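Local coordinates for vacuolar protein sorting protein 36 (Saccharomyces cerevisiae, PDB 2CAY) that serves in the ESCRT-II complex for sorting cargo into multivesicular bodies, its PH-like GLUE domain probably binding membrane lipids and linking to ESCRT-I, at residues V15-S20 with K69-S74; P23-G28 with F56-R61; D31-Q36 with G121-Q126; D81-N86 with F101-S106; T93-L98 with Q113-K118. All blocks are in the same frame, centred on the assembly; numbering follows the deposited sequence.

Contact 1 of 5, residues V15-S20 with K69-S74; sequences VETTSS and KPTQNS
T17 leans on the short helical turn 70-73, and both its branches come up to the carbonyl O of P70, OG1 at 3.4 Å and CG2 at 3.5 Å. CG2 also touches the hydroxyl OG of S74 at 3.8 Å, while OG1 faces the methyl CG2 of T71 at 3.6 Å. With OG1 set between its own backbone N and carbonyl carbon (chi1 75°), the T17 hydroxyl donates to the carbonyl O of T18, a way for a threonine to pay for its polar end while offering the methyl to its neighbours. S74 does something similar: its OG donates to P70 O at 2.6 Å, in the carbonyl plane on a lone pair, and also bonds to the backbone N of D66. Further out the backbones meet largely through water. One molecule donates to V15 O and to P70 O and accepts from S74 N; a second joins T17 N to T71 O. The direct link, V15 N to S74 O, is weak at 3.3 Å. The loop after strand 13-14 thus packs on the 61-66/75-78 connection in the first sheet of the PH-like domain, with T17 and S74 resting on I65, and V15 on R61, of strand 61-66.

Contact 2 of 5, residues P23-G28 with F56-R61; sequences PLLREG and FLTSQR
R26 and R61 stack their guanidinium groups nearly parallel, the planes 18° apart and the centres 4.0 Å apart. Both chains bend at chi3 (-73°), which swings NE out of the line of the chain. R61 NE sits over the middle of the R26 group, whereas R26 CZ lies toward the rim of the R61 group. R26 also turns its edge to Q60: NE and NH2 both donate to Q60 OE1, at 3.2 and 3.0 Å, and OE1 lies in the guanidinium plane. Glutamine suits this place because one neutral oxygen can take both N-H groups. The repulsion of like charges is probably eased by salt bridges from R26 NH2 to E78 and from R61 NE to E29. An alanine in place of R26 would probably leave Q60 OE1 without its two donors, E78 without its mate and R61 without the group stacked on it. Between T58 and R61, strand 53-58 turns back into strand 61-66, a tight hairpin of the PH-like fold; T58 OG1 accepts from the backbone N of Q60 (an ST turn) and of R61 (an ST motif), and also bonds to E29. P23 meets F56 tip to tip in a CH-pi contact, its CG 3.9 Å from the ring centroid.

Contact 3 of 5, residues D31-Q36 with G121-Q126; sequences DIFIDQ and GVLFSQ
D35 points its carboxylate at the first turn of helix 122-137 but reaches the backbone N-H of F124 through a water, which donates to OD1 at 2.7 Å and accepts from F124 N at 2.9 Å. OD1 also bonds to the hydroxyl of S119, which in turn bonds to the backbone N of G121, the N-cap residue, so the acid is linked twice to the start of the helix. G121 has a positive phi, readily adopted by a residue without a side chain, and its CA comes 4.0 Å from D35 OD1. Two residues back along the strand, F33 has CG anti to its backbone N (chi1 -151°), which starts the ring off toward the helix. Its CZ meets L123 CB at 3.5 Å, and one face lies over the L123 carbonyl carbon, offset toward the rim. F33 and F124 slide past each other in opposite directions, CD2 to CD1 at 3.9 Å. F33 shares a classic beta bulge with I32, opposite L57. Residues 122-126 run at 148° to strand 31-35, roughly antiparallel, and the helix closes the open end of the PH-like fold, F124 reaching inward to I55 and L114. A carboxylate beside a helix N-terminus would probably be stabilised as the anion, and aromatic packing beside it holds the helix to the strand.

Contact 4 of 5, residues D81-N86 with F101-S106; sequences DLAYVN and FFKDPS
F101 and Y84 sit at the tight centre of the contact, where the antiparallel pairing of strands 82-88 and 97-102, a beta hairpin of the second sheet, is interrupted by a classic beta bulge. A83 and Y84 both face F101, whose carbonyl O accepts from A83 N at 2.8 Å and, weakly, from Y84 N, while F101 N returns a bond to Y84 O. The side chains of this pair lie on one face of the sheet, Y84 CB against F101 CD2 at 4.1 Å. There a third subunit meets them: F101 stacks on Y84 of that subunit, and Y84 OH bonds to E110 of that subunit. L82 brings CD2 to F102 CD1 at 3.7 Å, the two side chains meeting obliquely. The end near D81 is partly exposed and wetter. D81 O takes K103 N at 2.9 Å and also a water, which accepts from D104 N. The extended K103 chain runs past L82 O, its CE 3.6 Å away, and its CG lies 4.0 Å from A83 CB; NZ makes a weak bond to D80 O. An alanine in place of K103 would probably leave A83 CB and L82 O less covered and D80 O without that weak bond. Away from the subunit interface, L82 and V85 pack on L132 of helix 122-137.

Contact 5 of 5, residues T93-L98 with Q113-K118; sequences TRSPRL and QLSFRK. With SO4 (sulfate ion), chain C.
R97 crosses Q113 over the hairpin of strands 97-102 and 112-116, their guanidinium and amide planes 43° apart. NH1 donates to Q113 OE1 at 2.8 Å; the oxygen lies in the guanidinium plane, but the nitrogen sits above the plane of the amide. A water joins NH1 to Q113 NE2, which also bonds to G43 O. The bend at chi2 (-81°) places CD near S115 OG, and the guanidinium beyond it turns its other edge to a sulfate, with T93 CG2 over the centre of one face and Y41 in a cation-pi contact. The sulfate is held from several sides. S95 donates its backbone N to O4 at 2.8 Å. Its hydroxyl OG donates to O2 at 2.7 Å. S115 OG donates to O1 at 2.8 Å, and Y41 OH adds another bond. R97 NE and NH2 both hold O4, while R117 NH2 reaches O1 at 2.9 Å and its NE binds O2. Small serines fit here because their short hydroxyls touch the anion while the arginines reach round it. On the other face of the hairpin L98 and L114 lie side by side, CD2 to CD1 at 4.0 Å, and L98 CB meets the edge of the F116 ring. F116 N to P96 O, at 3.0 Å, begins the backbone pairing. The sulfate probably came from the crystallisation liquor, yet two arginines and three hydroxyls round one tetrahedral anion are consistent with a site for a phosphate, perhaps that of a membrane lipid.

How the contacts relate
The contacts follow the PH-like fold from one sheet to the other. Contacts 1 and 2, with centres 14 Å apart, lie at the sheet of strands 53-58 and 61-66, contact 2 nested in the loop that contact 1 closes. Contact 3 crosses both along the chain and brings helix 122-137 against strand 31-35, so it touches contact 2 on one side and contact 5, centre 12 Å away, on the other. Contacts 4 and 5 share strand 97-102 in the second sheet, their centres 18 Å apart, and both fall inside the loop closed by contact 3. The helix thus joins the two sheets, while the anion site of contact 5 and the subunit interface of contact 4 occupy separate places on the second.

Contact 1 of 5, residues V15-S20 with K69-S74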
# COMPACT_ATOMS: atom_id res chain seq x y z
N VAL A 15 28.60 -8.39 13.02
CA VAL A 15 28.68 -7.47 14.18
C VAL A 15 29.06 -8.30 15.43
O VAL A 15 28.45 -9.32 15.71
CB VAL A 15 27.32 -6.71 14.44
CG1 VAL A 15 27.33 -6.01 15.81
CG2 VAL A 15 27.10 -5.66 13.36
N GLU A 16 30.08 -7.84 16.17
CA GLU A 16 30.48 -8.50 17.42
C GLU A 16 29.61 -7.98 18.54
O GLU A 16 29.24 -6.80 18.55
CB GLU A 16 31.94 -8.16 17.75
CG GLU A 16 33.00 -8.64 16.75
CD GLU A 16 34.43 -8.36 17.25
OE1 GLU A 16 34.62 -8.32 18.48
OE2 GLU A 16 35.34 -8.14 16.44
N THR A 17 29.29 -8.87 19.48
CA THR A 17 28.56 -8.50 20.69
C THR A 17 29.22 -9.06 21.96
O THR A 17 30.06 -9.97 21.90
CB THR A 17 27.13 -9.06 20.67
OG1 THR A 17 27.16 -10.47 20.93
CG2 THR A 17 26.44 -8.79 19.33
N THR A 18 28.83 -8.53 23.12
CA THR A 18 29.17 -9.16 24.38
C THR A 18 28.40 -10.48 24.53
O THR A 18 27.47 -10.79 23.77
CB THR A 18 28.89 -8.22 25.58
OG1 THR A 18 27.46 -8.08 25.74
CG2 THR A 18 29.52 -6.84 25.36
N SER A 19 28.81 -11.29 25.50
CA SER A 19 28.11 -12.53 25.78
C SER A 19 26.61 -12.29 26.01
O SER A 19 25.75 -13.08 25.56
CB SER A 19 28.76 -13.19 27.01
OG SER A 19 29.20 -12.19 27.94
N SER A 20 26.28 -11.18 26.67
CA SER A 20 24.89 -10.83 26.99
C SER A 20 24.08 -10.24 25.80
O SER A 20 22.88 -9.99 25.93
CB SER A 20 24.86 -9.90 28.20
OG SER A 20 25.51 -8.68 27.94
N LYS A 69 21.79 -16.82 19.20
CA LYS A 69 23.26 -16.85 19.13
C LYS A 69 23.82 -15.45 18.82
O LYS A 69 24.25 -15.20 17.68
CB LYS A 69 23.69 -17.86 18.06
CG LYS A 69 23.12 -19.27 18.26
CD LYS A 69 23.39 -20.15 17.05
CE LYS A 69 22.50 -21.39 17.07
NZ LYS A 69 22.34 -21.99 15.70
N PRO A 70 23.80 -14.54 19.81
CA PRO A 70 24.19 -13.14 19.51
C PRO A 70 25.63 -12.96 19.04
O PRO A 70 25.89 -12.09 18.21
CB PRO A 70 23.94 -12.39 20.82
CG PRO A 70 23.85 -13.44 21.89
CD PRO A 70 23.38 -14.71 21.22
N THR A 71 26.56 -13.76 19.55
CA THR A 71 27.97 -13.60 19.18
C THR A 71 28.31 -14.23 17.84
O THR A 71 29.45 -14.08 17.38
CB THR A 71 28.95 -14.21 20.23
OG1 THR A 71 28.67 -15.60 20.32
CG2 THR A 71 28.77 -13.58 21.58
N GLN A 72 27.36 -14.94 17.23
CA GLN A 72 27.57 -15.59 15.94
C GLN A 72 26.71 -15.01 14.81
O GLN A 72 27.17 -14.82 13.68
CB GLN A 72 27.22 -17.07 16.02
CG GLN A 72 28.19 -17.93 16.79
CD GLN A 72 27.74 -19.37 16.79
OE1 GLN A 72 27.72 -20.03 15.75
NE2 GLN A 72 27.36 -19.87 17.97
N ASN A 73 25.44 -14.77 15.12
CA ASN A 73 24.43 -14.50 14.09
C ASN A 73 23.91 -13.05 14.03
O ASN A 73 22.91 -12.76 13.37
CB ASN A 73 23.30 -15.53 14.21
CG ASN A 73 23.77 -16.97 13.91
OD1 ASN A 73 24.91 -17.17 13.49
ND2 ASN A 73 22.90 -17.95 14.12
N SER A 74 24.62 -12.15 14.67
CA SER A 74 24.31 -10.72 14.59
C SER A 74 24.87 -10.04 13.33
O SER A 74 25.95 -10.42 12.80
CB SER A 74 24.78 -10.01 15.87
OG SER A 74 24.13 -10.61 16.98
O HOH W 1 27.29 -12.05 15.87
O HOH W 2 30.68 -11.67 18.64

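Contact 2 of 5, residues P23-G28 with F56-R61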
# COMPACT_ATOMS: atom_id res chain seq x y z
N PRO A 23 25.81 -4.97 21.48
CA PRO A 23 26.72 -4.75 20.34
C PRO A 23 27.92 -3.90 20.72
O PRO A 23 27.81 -2.99 21.55
CB PRO A 23 25.85 -4.03 19.30
CG PRO A 23 24.73 -3.42 20.09
CD PRO A 23 24.51 -4.27 21.31
N LEU A 24 29.07 -4.21 20.12
CA LEU A 24 30.28 -3.45 20.34
C LEU A 24 30.34 -2.40 19.25
O LEU A 24 30.47 -2.72 18.07
CB LEU A 24 31.53 -4.37 20.31
CG LEU A 24 31.51 -5.52 21.33
CD1 LEU A 24 32.78 -6.35 21.27
CD2 LEU A 24 31.28 -5.00 22.73
N LEU A 25 30.21 -1.14 19.64
CA LEU A 25 29.98 -0.05 18.70
C LEU A 25 31.28 0.66 18.34
O LEU A 25 32.27 0.59 19.08
CB LEU A 25 28.96 0.92 19.29
CG LEU A 25 27.44 0.78 19.02
CD1 LEU A 25 26.94 -0.50 18.35
CD2 LEU A 25 26.58 1.15 20.21
N ARG A 26 31.26 1.32 17.19
CA ARG A 26 32.42 2.03 16.70
C ARG A 26 32.67 3.32 17.47
O ARG A 26 31.78 3.81 18.18
CB ARG A 26 32.29 2.24 15.19
CG ARG A 26 32.06 0.90 14.50
CD ARG A 26 32.30 0.89 13.01
NE ARG A 26 31.25 1.58 12.27
CZ ARG A 26 30.62 1.12 11.19
NH1 ARG A 26 30.87 -0.07 10.65
NH2 ARG A 26 29.70 1.88 10.64
N GLU A 27 33.89 3.84 17.38
CA GLU A 27 34.22 5.09 18.06
C GLU A 27 33.21 6.18 17.68
O GLU A 27 32.98 6.45 16.50
CB GLU A 27 35.66 5.53 17.76
CG GLU A 27 36.06 6.84 18.45
CD GLU A 27 37.54 6.89 18.87
OE1 GLU A 27 38.12 5.83 19.26
OE2 GLU A 27 38.12 8.00 18.82
N GLY A 28 32.60 6.78 18.69
CA GLY A 28 31.67 7.89 18.45
C GLY A 28 30.31 7.46 17.90
O GLY A 28 29.45 8.29 17.63
N PHE A 56 18.69 -2.57 16.68
CA PHE A 56 19.26 -1.33 17.22
C PHE A 56 19.45 -0.35 16.08
O PHE A 56 20.01 -0.72 15.03
CB PHE A 56 20.68 -1.54 17.81
CG PHE A 56 20.73 -2.31 19.09
CD1 PHE A 56 20.35 -3.65 19.14
CD2 PHE A 56 21.20 -1.71 20.25
CE1 PHE A 56 20.42 -4.38 20.36
CE2 PHE A 56 21.27 -2.42 21.46
CZ PHE A 56 20.89 -3.76 21.51
N LEU A 57 19.03 0.88 16.29
CA LEU A 57 19.38 1.95 15.39
C LEU A 57 20.49 2.77 16.06
O LEU A 57 20.34 3.20 17.23
CB LEU A 57 18.17 2.86 15.11
CG LEU A 57 18.49 4.13 14.28
CD1 LEU A 57 18.68 3.73 12.80
CD2 LEU A 57 17.29 5.09 14.41
N THR A 58 21.57 3.00 15.32
CA THR A 58 22.61 3.91 15.78
C THR A 58 22.69 5.06 14.81
O THR A 58 22.04 5.06 13.73
CB THR A 58 24.02 3.23 15.92
OG1 THR A 58 24.60 3.08 14.62
CG2 THR A 58 23.99 1.88 16.64
N SER A 59 23.49 6.04 15.18
CA SER A 59 23.86 7.13 14.32
C SER A 59 24.45 6.70 12.95
O SER A 59 24.42 7.47 12.01
CB SER A 59 24.89 8.05 15.06
OG SER A 59 25.92 7.31 15.72
N GLN A 60 24.97 5.48 12.84
CA GLN A 60 25.64 5.03 11.62
C GLN A 60 25.01 3.81 10.99
O GLN A 60 25.22 3.57 9.81
CB GLN A 60 27.09 4.65 11.94
CG GLN A 60 27.93 5.81 12.49
CD GLN A 60 29.36 5.40 12.76
OE1 GLN A 60 29.84 4.41 12.22
NE2 GLN A 60 30.05 6.15 13.62
N ARG A 61 24.33 2.98 11.78
CA ARG A 61 23.97 1.61 11.35
C ARG A 61 22.59 1.18 11.84
O ARG A 61 22.08 1.72 12.82
CB ARG A 61 24.99 0.58 11.86
CG ARG A 61 26.39 0.72 11.20
CD ARG A 61 27.30 -0.45 11.54
NE ARG A 61 27.76 -0.39 12.93
CZ ARG A 61 28.48 -1.35 13.51
NH1 ARG A 61 28.81 -2.45 12.84
NH2 ARG A 61 28.88 -1.21 14.77
O HOH W 3 28.21 8.66 14.58

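Contact 3 of 5, residues D31-Q36 with G121-Q126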
# COMPACT_ATOMS: atom_id res chain seq x y z
N ASP A 31 23.90 4.66 20.29
CA ASP A 31 22.55 4.11 20.09
C ASP A 31 21.42 5.15 20.19
O ASP A 31 21.48 6.10 20.99
CB ASP A 31 22.24 2.81 20.83
CG ASP A 31 22.37 2.91 22.33
OD1 ASP A 31 22.61 4.02 22.88
OD2 ASP A 31 22.25 1.83 22.97
N ILE A 32 20.44 5.00 19.31
CA ILE A 32 19.32 5.94 19.23
C ILE A 32 18.04 5.23 19.62
O ILE A 32 17.25 5.77 20.38
CB ILE A 32 19.20 6.54 17.81
CG1 ILE A 32 20.45 7.35 17.48
CG2 ILE A 32 17.91 7.39 17.66
CD1 ILE A 32 20.50 7.77 16.02
N PHE A 33 17.82 4.01 19.12
CA PHE A 33 16.58 3.35 19.44
C PHE A 33 16.73 1.85 19.37
O PHE A 33 17.58 1.35 18.64
CB PHE A 33 15.45 3.82 18.50
CG PHE A 33 14.09 3.76 19.13
CD1 PHE A 33 13.66 4.79 19.98
CD2 PHE A 33 13.25 2.68 18.91
CE1 PHE A 33 12.39 4.73 20.61
CE2 PHE A 33 11.98 2.62 19.53
CZ PHE A 33 11.57 3.65 20.37
N ILE A 34 15.91 1.13 20.12
CA ILE A 34 15.95 -0.34 20.09
C ILE A 34 14.52 -0.91 20.05
O ILE A 34 13.60 -0.34 20.67
CB ILE A 34 16.70 -0.89 21.33
CG1 ILE A 34 18.07 -0.22 21.50
CG2 ILE A 34 16.81 -2.45 21.28
CD1 ILE A 34 18.69 -0.38 22.91
N ASP A 35 14.31 -2.02 19.34
CA ASP A 35 13.03 -2.75 19.44
C ASP A 35 13.37 -4.24 19.52
O ASP A 35 14.48 -4.64 19.20
CB ASP A 35 12.14 -2.44 18.24
CG ASP A 35 10.61 -2.46 18.56
OD1 ASP A 35 9.87 -1.87 17.75
OD2 ASP A 35 10.13 -3.08 19.56
N GLN A 36 12.40 -5.03 19.92
CA GLN A 36 12.55 -6.45 20.27
C GLN A 36 11.71 -7.30 19.32
O GLN A 36 10.72 -6.81 18.72
CB GLN A 36 12.06 -6.70 21.70
CG GLN A 36 12.97 -6.18 22.82
CD GLN A 36 12.79 -4.70 23.05
OE1 GLN A 36 11.72 -4.13 22.80
NE2 GLN A 36 13.85 -4.06 23.54
N GLY A 121 6.26 -1.31 15.37
CA GLY A 121 7.46 -0.82 14.68
C GLY A 121 7.46 0.67 14.33
O GLY A 121 8.34 1.14 13.64
N VAL A 122 6.48 1.42 14.83
CA VAL A 122 6.34 2.82 14.43
C VAL A 122 7.44 3.73 14.98
O VAL A 122 8.00 4.53 14.24
CB VAL A 122 4.94 3.37 14.82
CG1 VAL A 122 4.89 4.90 14.64
CG2 VAL A 122 3.87 2.64 14.00
N LEU A 123 7.72 3.67 16.26
CA LEU A 123 8.78 4.55 16.80
C LEU A 123 10.16 4.22 16.20
O LEU A 123 10.95 5.12 15.92
CB LEU A 123 8.84 4.44 18.31
CG LEU A 123 7.63 4.99 19.11
CD1 LEU A 123 7.82 4.72 20.60
CD2 LEU A 123 7.47 6.49 18.82
N PHE A 124 10.43 2.93 16.00
CA PHE A 124 11.69 2.53 15.36
C PHE A 124 11.80 3.07 13.95
O PHE A 124 12.85 3.59 13.54
CB PHE A 124 11.88 1.02 15.37
CG PHE A 124 13.30 0.61 14.97
CD1 PHE A 124 14.29 0.43 15.92
CD2 PHE A 124 13.64 0.46 13.62
CE1 PHE A 124 15.63 0.09 15.52
CE2 PHE A 124 14.95 0.10 13.23
CZ PHE A 124 15.94 -0.07 14.19
N SER A 125 10.72 2.95 13.19
CA SER A 125 10.72 3.40 11.80
C SER A 125 10.87 4.91 11.72
O SER A 125 11.61 5.41 10.90
CB SER A 125 9.46 2.96 11.09
OG SER A 125 9.38 1.54 11.11
N GLN A 126 10.15 5.63 12.59
CA GLN A 126 10.27 7.10 12.62
C GLN A 126 11.71 7.56 12.94
O GLN A 126 12.26 8.47 12.29
CB GLN A 126 9.28 7.68 13.63
CG GLN A 126 7.83 7.66 13.05
CD GLN A 126 6.75 8.04 14.08
OE1 GLN A 126 6.95 7.94 15.29
NE2 GLN A 126 5.59 8.49 13.58
O HOH W 4 9.11 0.72 17.29

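Contact 4 of 5, residues D81-N86 with F101-S106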
# COMPACT_ATOMS: atom_id res chain seq x y z
N ASP A 81 24.57 3.22 3.10
CA ASP A 81 24.26 2.40 1.90
C ASP A 81 22.76 2.47 1.48
O ASP A 81 22.35 1.85 0.47
CB ASP A 81 24.69 0.96 2.15
CG ASP A 81 26.24 0.81 2.19
OD1 ASP A 81 26.95 1.75 1.75
OD2 ASP A 81 26.71 -0.25 2.68
N LEU A 82 21.97 3.23 2.23
CA LEU A 82 20.52 3.32 2.01
C LEU A 82 20.10 4.60 1.32
O LEU A 82 20.68 5.67 1.53
CB LEU A 82 19.76 3.20 3.35
CG LEU A 82 19.93 1.94 4.21
CD1 LEU A 82 18.93 2.00 5.40
CD2 LEU A 82 19.75 0.62 3.41
N ALA A 83 19.05 4.50 0.51
CA ALA A 83 18.43 5.64 -0.14
C ALA A 83 17.07 6.01 0.43
O ALA A 83 16.74 7.22 0.53
CB ALA A 83 18.37 5.43 -1.69
N TYR A 84 16.26 5.00 0.80
CA TYR A 84 14.94 5.25 1.41
C TYR A 84 14.61 4.17 2.41
O TYR A 84 15.11 3.07 2.34
CB TYR A 84 13.79 5.22 0.36
CG TYR A 84 13.98 6.06 -0.88
CD1 TYR A 84 13.36 7.32 -0.98
CD2 TYR A 84 14.74 5.60 -1.97
CE1 TYR A 84 13.51 8.13 -2.12
CE2 TYR A 84 14.91 6.40 -3.12
CZ TYR A 84 14.27 7.66 -3.20
OH TYR A 84 14.40 8.43 -4.32
N VAL A 85 13.71 4.51 3.34
CA VAL A 85 13.04 3.51 4.15
C VAL A 85 11.54 3.80 4.03
O VAL A 85 11.13 4.96 3.89
CB VAL A 85 13.55 3.47 5.64
CG1 VAL A 85 15.05 3.42 5.70
CG2 VAL A 85 13.07 4.69 6.41
N ASN A 86 10.73 2.74 4.04
CA ASN A 86 9.28 2.85 3.91
C ASN A 86 8.59 1.91 4.89
O ASN A 86 8.86 0.73 4.89
CB ASN A 86 8.81 2.52 2.48
CG ASN A 86 7.27 2.36 2.37
OD1 ASN A 86 6.48 3.31 2.61
ND2 ASN A 86 6.84 1.15 2.00
N PHE A 101 15.54 0.42 1.20
CA PHE A 101 16.00 0.53 -0.20
C PHE A 101 17.46 0.97 -0.26
O PHE A 101 17.83 1.98 0.37
CB PHE A 101 15.16 1.56 -0.93
CG PHE A 101 13.81 1.07 -1.35
CD1 PHE A 101 13.51 -0.29 -1.33
CD2 PHE A 101 12.90 1.95 -1.90
CE1 PHE A 101 12.29 -0.74 -1.77
CE2 PHE A 101 11.66 1.49 -2.35
CZ PHE A 101 11.38 0.14 -2.27
N PHE A 102 18.28 0.20 -1.00
CA PHE A 102 19.71 0.49 -1.16
C PHE A 102 19.97 1.52 -2.25
O PHE A 102 19.19 1.64 -3.19
CB PHE A 102 20.50 -0.76 -1.52
CG PHE A 102 20.46 -1.83 -0.47
CD1 PHE A 102 21.04 -1.61 0.77
CD2 PHE A 102 19.87 -3.05 -0.75
CE1 PHE A 102 21.00 -2.60 1.76
CE2 PHE A 102 19.82 -4.06 0.22
CZ PHE A 102 20.38 -3.83 1.48
N LYS A 103 21.08 2.23 -2.14
CA LYS A 103 21.51 3.15 -3.18
C LYS A 103 21.91 2.38 -4.45
O LYS A 103 21.68 2.84 -5.56
CB LYS A 103 22.71 3.97 -2.71
CG LYS A 103 22.39 5.01 -1.67
CD LYS A 103 23.63 5.87 -1.45
CE LYS A 103 23.36 6.99 -0.50
NZ LYS A 103 24.68 7.60 -0.15
N ASP A 104 22.48 1.20 -4.28
CA ASP A 104 23.16 0.52 -5.40
C ASP A 104 22.81 -0.98 -5.41
O ASP A 104 23.69 -1.83 -5.17
CB ASP A 104 24.68 0.79 -5.26
CG ASP A 104 25.50 0.32 -6.45
OD1 ASP A 104 25.02 0.40 -7.60
OD2 ASP A 104 26.66 -0.11 -6.21
N PRO A 105 21.52 -1.32 -5.65
CA PRO A 105 21.13 -2.73 -5.65
C PRO A 105 21.65 -3.43 -6.92
O PRO A 105 21.77 -2.79 -7.96
CB PRO A 105 19.60 -2.67 -5.69
CG PRO A 105 19.28 -1.40 -6.36
CD PRO A 105 20.35 -0.45 -5.89
N SER A 106 21.95 -4.72 -6.83
CA SER A 106 22.48 -5.49 -7.98
C SER A 106 21.32 -5.91 -8.84
O SER A 106 21.45 -6.29 -10.02
CB SER A 106 23.18 -6.76 -7.49
OG SER A 106 24.26 -6.43 -6.65
O HOH W 5 23.73 0.58 -1.53

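Contact 5 of 5, residues T93-L98 with Q113-K118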
# COMPACT_ATOMS: atom_id res chain seq x y z
N THR A 93 0.51 -8.49 5.48
CA THR A 93 1.55 -9.19 6.20
C THR A 93 1.10 -9.40 7.65
O THR A 93 0.40 -8.54 8.21
CB THR A 93 2.90 -8.44 6.12
OG1 THR A 93 2.76 -7.16 6.70
CG2 THR A 93 3.36 -8.25 4.64
N ARG A 94 1.48 -10.53 8.24
CA ARG A 94 1.16 -10.80 9.65
C ARG A 94 1.68 -9.69 10.56
O ARG A 94 0.98 -9.27 11.47
CB ARG A 94 1.76 -12.13 10.11
CG ARG A 94 1.13 -13.33 9.41
CD ARG A 94 1.48 -14.64 10.11
NE ARG A 94 1.28 -15.76 9.18
CZ ARG A 94 0.10 -16.19 8.74
NH1 ARG A 94 -1.03 -15.61 9.16
NH2 ARG A 94 0.04 -17.20 7.89
N SER A 95 2.91 -9.22 10.30
CA SER A 95 3.53 -8.12 11.11
C SER A 95 3.76 -6.88 10.25
O SER A 95 3.98 -6.99 9.04
CB SER A 95 4.87 -8.58 11.68
OG SER A 95 4.73 -9.78 12.39
N PRO A 96 3.73 -5.68 10.87
CA PRO A 96 4.20 -4.50 10.10
C PRO A 96 5.67 -4.65 9.69
O PRO A 96 6.40 -5.42 10.33
CB PRO A 96 4.03 -3.31 11.08
CG PRO A 96 3.31 -3.83 12.27
CD PRO A 96 3.33 -5.35 12.26
N ARG A 97 6.08 -3.94 8.65
CA ARG A 97 7.41 -4.11 8.04
C ARG A 97 8.03 -2.75 7.84
O ARG A 97 7.35 -1.77 7.44
CB ARG A 97 7.30 -4.77 6.67
CG ARG A 97 6.50 -6.08 6.61
CD ARG A 97 7.33 -7.25 7.04
NE ARG A 97 6.57 -8.52 6.89
CZ ARG A 97 6.54 -9.30 5.81
NH1 ARG A 97 7.21 -8.98 4.71
NH2 ARG A 97 5.77 -10.41 5.82
N LEU A 98 9.33 -2.68 8.07
CA LEU A 98 10.10 -1.53 7.58
C LEU A 98 10.98 -1.98 6.39
O LEU A 98 11.82 -2.86 6.54
CB LEU A 98 10.92 -0.88 8.70
CG LEU A 98 11.73 0.37 8.28
CD1 LEU A 98 10.78 1.54 7.93
CD2 LEU A 98 12.71 0.80 9.38
N GLN A 113 13.88 -6.11 4.58
CA GLN A 113 12.76 -5.73 5.47
C GLN A 113 13.08 -6.10 6.90
O GLN A 113 13.67 -7.15 7.16
CB GLN A 113 11.45 -6.41 5.10
CG GLN A 113 11.20 -6.59 3.58
CD GLN A 113 9.88 -7.29 3.33
OE1 GLN A 113 8.85 -6.89 3.91
NE2 GLN A 113 9.89 -8.35 2.51
N LEU A 114 12.59 -5.27 7.82
CA LEU A 114 12.55 -5.59 9.23
C LEU A 114 11.10 -5.92 9.57
O LEU A 114 10.18 -5.13 9.24
CB LEU A 114 12.99 -4.36 10.04
CG LEU A 114 14.31 -3.73 9.58
CD1 LEU A 114 14.64 -2.52 10.53
CD2 LEU A 114 15.45 -4.74 9.59
N SER A 115 10.86 -7.06 10.21
CA SER A 115 9.49 -7.43 10.49
C SER A 115 9.24 -7.40 12.00
O SER A 115 9.95 -8.07 12.77
CB SER A 115 9.16 -8.80 9.85
OG SER A 115 7.79 -9.12 10.08
N PHE A 116 8.24 -6.62 12.42
CA PHE A 116 8.03 -6.37 13.87
C PHE A 116 6.98 -7.26 14.53
O PHE A 116 5.79 -7.00 14.40
CB PHE A 116 7.71 -4.90 14.15
CG PHE A 116 8.77 -3.93 13.67
CD1 PHE A 116 9.79 -3.51 14.55
CD2 PHE A 116 8.76 -3.46 12.38
CE1 PHE A 116 10.79 -2.63 14.13
CE2 PHE A 116 9.75 -2.54 11.94
CZ PHE A 116 10.77 -2.15 12.82
N ARG A 117 7.41 -8.27 15.28
CA ARG A 117 6.45 -9.28 15.79
C ARG A 117 5.81 -8.94 17.14
O ARG A 117 4.81 -9.55 17.53
CB ARG A 117 7.07 -10.68 15.86
CG ARG A 117 7.06 -11.44 14.53
CD ARG A 117 7.93 -10.76 13.49
NE ARG A 117 8.00 -11.51 12.23
CZ ARG A 117 8.95 -12.39 11.90
NH1 ARG A 117 9.92 -12.70 12.75
NH2 ARG A 117 8.92 -12.98 10.71
N LYS A 118 6.38 -8.00 17.86
CA LYS A 118 5.88 -7.68 19.20
C LYS A 118 5.65 -6.19 19.42
O LYS A 118 5.43 -5.75 20.55
CB LYS A 118 6.83 -8.21 20.30
CG LYS A 118 6.82 -9.74 20.50
CD LYS A 118 5.44 -10.36 20.69
CE LYS A 118 5.58 -11.89 20.92
NZ LYS A 118 4.34 -12.66 20.51
S SO4 C . 5.63 -11.71 9.26
O1 SO4 C . 7.06 -11.59 9.00
O2 SO4 C . 5.38 -11.81 10.69
O3 SO4 C . 5.18 -12.95 8.60
O4 SO4 C . 4.89 -10.56 8.80
O HOH W 6 7.62 -10.24 2.16